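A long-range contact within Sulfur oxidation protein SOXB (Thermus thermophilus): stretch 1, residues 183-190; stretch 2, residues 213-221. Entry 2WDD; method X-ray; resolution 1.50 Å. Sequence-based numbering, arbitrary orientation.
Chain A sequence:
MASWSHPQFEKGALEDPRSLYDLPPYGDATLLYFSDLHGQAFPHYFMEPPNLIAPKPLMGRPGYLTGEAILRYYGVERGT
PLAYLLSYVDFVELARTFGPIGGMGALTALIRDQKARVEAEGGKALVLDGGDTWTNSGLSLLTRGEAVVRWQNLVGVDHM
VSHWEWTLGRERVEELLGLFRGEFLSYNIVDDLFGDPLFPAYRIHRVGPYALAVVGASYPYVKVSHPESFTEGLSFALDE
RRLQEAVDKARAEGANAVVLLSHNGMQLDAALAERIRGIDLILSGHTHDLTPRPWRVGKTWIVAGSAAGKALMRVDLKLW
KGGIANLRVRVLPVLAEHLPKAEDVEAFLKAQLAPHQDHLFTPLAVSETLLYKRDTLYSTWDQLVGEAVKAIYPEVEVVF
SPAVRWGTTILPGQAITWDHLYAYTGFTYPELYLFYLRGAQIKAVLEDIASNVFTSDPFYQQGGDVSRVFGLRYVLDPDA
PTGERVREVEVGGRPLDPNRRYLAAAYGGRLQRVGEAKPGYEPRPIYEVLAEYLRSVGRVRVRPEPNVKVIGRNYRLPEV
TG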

# COMPACT_ATOMS: atom_id res chain seq x y z
N GLU A 183 -10.07 -18.78 3.29
CA GLU A 183 -10.74 -18.92 2.01
C GLU A 183 -10.51 -17.68 1.14
O GLU A 183 -10.97 -16.59 1.46
CB GLU A 183 -12.24 -19.18 2.16
CG GLU A 183 -12.91 -19.28 0.81
CD GLU A 183 -14.38 -19.61 0.88
OE1 GLU A 183 -14.93 -19.99 -0.16
OE2 GLU A 183 -14.98 -19.48 1.97
N PHE A 184 -9.81 -17.88 0.02
CA PHE A 184 -9.52 -16.79 -0.91
C PHE A 184 -10.78 -16.45 -1.70
O PHE A 184 -11.46 -17.34 -2.21
CB PHE A 184 -8.40 -17.23 -1.88
CG PHE A 184 -7.93 -16.13 -2.79
CD1 PHE A 184 -6.88 -15.30 -2.41
CD2 PHE A 184 -8.54 -15.90 -4.02
CE1 PHE A 184 -6.46 -14.27 -3.23
CE2 PHE A 184 -8.12 -14.87 -4.84
CZ PHE A 184 -7.08 -14.05 -4.44
N LEU A 185 -11.10 -15.16 -1.78
CA LEU A 185 -12.29 -14.71 -2.51
C LEU A 185 -11.91 -13.72 -3.61
O LEU A 185 -11.01 -12.91 -3.43
CB LEU A 185 -13.25 -13.99 -1.55
CG LEU A 185 -13.78 -14.77 -0.36
CD1 LEU A 185 -14.61 -13.85 0.55
CD2 LEU A 185 -14.62 -15.96 -0.83
N SER A 186 -12.65 -13.76 -4.71
CA SER A 186 -12.51 -12.79 -5.79
C SER A 186 -13.58 -13.01 -6.84
O SER A 186 -13.63 -14.08 -7.45
CB SER A 186 -11.12 -12.85 -6.44
OG SER A 186 -10.16 -12.13 -5.67
N TYR A 187 -14.45 -12.03 -7.03
CA TYR A 187 -15.50 -12.15 -8.04
C TYR A 187 -14.92 -11.90 -9.43
O TYR A 187 -15.48 -12.33 -10.44
CB TYR A 187 -16.63 -11.13 -7.77
CG TYR A 187 -16.35 -9.76 -8.37
CD1 TYR A 187 -16.77 -9.44 -9.66
CD2 TYR A 187 -15.56 -8.84 -7.70
CE1 TYR A 187 -16.48 -8.22 -10.24
CE2 TYR A 187 -15.23 -7.61 -8.28
CZ TYR A 187 -15.70 -7.30 -9.54
OH TYR A 187 -15.37 -6.10 -10.11
N ASN A 188 -13.80 -11.18 -9.48
CA ASN A 188 -13.26 -10.70 -10.74
C ASN A 188 -12.13 -11.42 -11.46
O ASN A 188 -11.82 -11.07 -12.60
CB ASN A 188 -12.94 -9.19 -10.66
CG ASN A 188 -11.89 -8.87 -9.60
OD1 ASN A 188 -11.89 -9.41 -8.49
ND2 ASN A 188 -10.97 -7.97 -9.96
N ILE A 189 -11.51 -12.40 -10.81
CA ILE A 189 -10.42 -13.13 -11.44
C ILE A 189 -11.06 -14.26 -12.24
O ILE A 189 -11.64 -15.18 -11.67
CB ILE A 189 -9.41 -13.65 -10.41
CG1 ILE A 189 -8.79 -12.46 -9.65
CG2 ILE A 189 -8.28 -14.45 -11.10
CD1 ILE A 189 -7.94 -12.86 -8.47
N VAL A 190 -11.00 -14.15 -13.57
CA VAL A 190 -11.63 -15.13 -14.44
C VAL A 190 -10.66 -15.59 -15.51
O VAL A 190 -9.64 -14.94 -15.76
CB VAL A 190 -12.91 -14.54 -15.09
CG1 VAL A 190 -13.87 -14.00 -14.02
CG2 VAL A 190 -12.56 -13.45 -16.12
N ALA A 213 -22.62 -11.71 4.24
CA ALA A 213 -21.80 -12.12 3.10
C ALA A 213 -20.54 -11.26 3.03
O ALA A 213 -20.62 -10.04 3.13
CB ALA A 213 -22.58 -11.97 1.80
N VAL A 214 -19.40 -11.91 2.78
CA VAL A 214 -18.14 -11.21 2.52
C VAL A 214 -17.86 -11.50 1.05
O VAL A 214 -17.68 -12.66 0.65
CB VAL A 214 -16.98 -11.75 3.38
CG1 VAL A 214 -15.65 -11.06 3.02
CG2 VAL A 214 -17.26 -11.56 4.87
N VAL A 215 -17.90 -10.45 0.22
CA VAL A 215 -17.63 -10.56 -1.21
C VAL A 215 -16.20 -10.06 -1.40
O VAL A 215 -15.80 -9.09 -0.76
CB VAL A 215 -18.61 -9.69 -2.03
CG1 VAL A 215 -18.33 -9.79 -3.54
CG2 VAL A 215 -20.06 -10.04 -1.69
N GLY A 216 -15.42 -10.72 -2.26
CA GLY A 216 -14.06 -10.27 -2.49
C GLY A 216 -13.83 -9.65 -3.86
O GLY A 216 -14.41 -10.07 -4.87
N ALA A 217 -12.95 -8.66 -3.90
CA ALA A 217 -12.56 -8.03 -5.16
C ALA A 217 -11.05 -7.82 -5.17
O ALA A 217 -10.50 -7.21 -4.25
CB ALA A 217 -13.27 -6.71 -5.38
N SER A 218 -10.38 -8.40 -6.16
CA SER A 218 -8.94 -8.21 -6.31
C SER A 218 -8.67 -7.00 -7.22
O SER A 218 -9.54 -6.53 -7.94
CB SER A 218 -8.28 -9.46 -6.88
OG SER A 218 -8.16 -10.45 -5.87
N TYR A 219 -7.44 -6.50 -7.18
CA TYR A 219 -7.08 -5.31 -7.96
C TYR A 219 -7.36 -5.53 -9.44
O TYR A 219 -6.87 -6.49 -10.03
CB TYR A 219 -5.60 -5.01 -7.76
CG TYR A 219 -5.15 -3.69 -8.35
CD1 TYR A 219 -5.79 -2.50 -8.02
CD2 TYR A 219 -4.04 -3.63 -9.17
CE1 TYR A 219 -5.37 -1.29 -8.54
CE2 TYR A 219 -3.60 -2.41 -9.69
CZ TYR A 219 -4.25 -1.25 -9.36
OH TYR A 219 -3.80 -0.04 -9.87
N PRO A 220 -8.12 -4.62 -10.07
CA PRO A 220 -8.49 -4.83 -11.49
C PRO A 220 -7.40 -4.53 -12.51
O PRO A 220 -7.54 -4.88 -13.69
CB PRO A 220 -9.67 -3.87 -11.70
CG PRO A 220 -9.55 -2.86 -10.61
CD PRO A 220 -8.93 -3.56 -9.44
N TYR A 221 -6.33 -3.88 -12.08
CA TYR A 221 -5.29 -3.46 -13.01
C TYR A 221 -3.98 -4.22 -12.92
O TYR A 221 -2.92 -3.72 -13.30
CB TYR A 221 -5.07 -1.95 -12.89
CG TYR A 221 -6.37 -1.18 -12.97
CD1 TYR A 221 -7.15 -1.20 -14.13
CD2 TYR A 221 -6.85 -0.46 -11.88
CE1 TYR A 221 -8.35 -0.51 -14.20
CE2 TYR A 221 -8.04 0.25 -11.96
CZ TYR A 221 -8.78 0.22 -13.12
OH TYR A 221 -9.98 0.90 -13.19

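The two stretches meet where the strand 213-217 runs out into loop, and their backbones register at Ser186 and Gly216, whose CA atoms, 4.4 Å apart, are the nearest pair of CA atoms across the stretches. Only one hydrogen bond joins backbone to backbone: Tyr187 N donates to Gly216 O at 2.9 Å, with an angle of 157° at the hydrogen. The same carbonyl also receives a CA-H...O contact, Ser186 CA to Gly216 O at 3.4 Å, so two neighbouring residues converge on one acceptor.

Beyond the strand, a side chain takes over the work of a backbone. Asn188 points toward stretch 2, and its amide, carrying both an acceptor and a donor, matches the peptide groups of Ser218. Asn188 OD1 accepts from Ser218 N at 3.0 Å, while Asn188 ND2 donates to Ser218 O at 2.9 Å. One planar amide thus satisfies both backbone polar groups of a buried residue, and ND2 has a further partner elsewhere in the structure.

The hydroxyls of Ser186 and Ser218 form a second polar link, OG to OG at 2.6 Å. Ser186 OG donates to its neighbour Leu185 O at 2.5 Å, and Ser218 OG is also bonded elsewhere in the structure. A short side chain that can both give and accept suits this buried spot. Apolar atoms lie nearby: Ile189 CD1 is 3.6 Å from Ser218 OG.

Apolar contacts fill the remaining space. Leu185 points toward the strand and sets its CD1 3.9 Å from Val214 CG1. Glycine suits position 216 because an ideal CB there would sit 2.7 Å from Leu185 CB, a clash; without it, Leu185 CB rests 3.9 Å from Gly216 CA. The small Ala217 places its CB at the edge of the Tyr187 ring, 3.6 Å from Tyr187 CE2, while Tyr187 OH is hydrogen-bonded elsewhere in the structure.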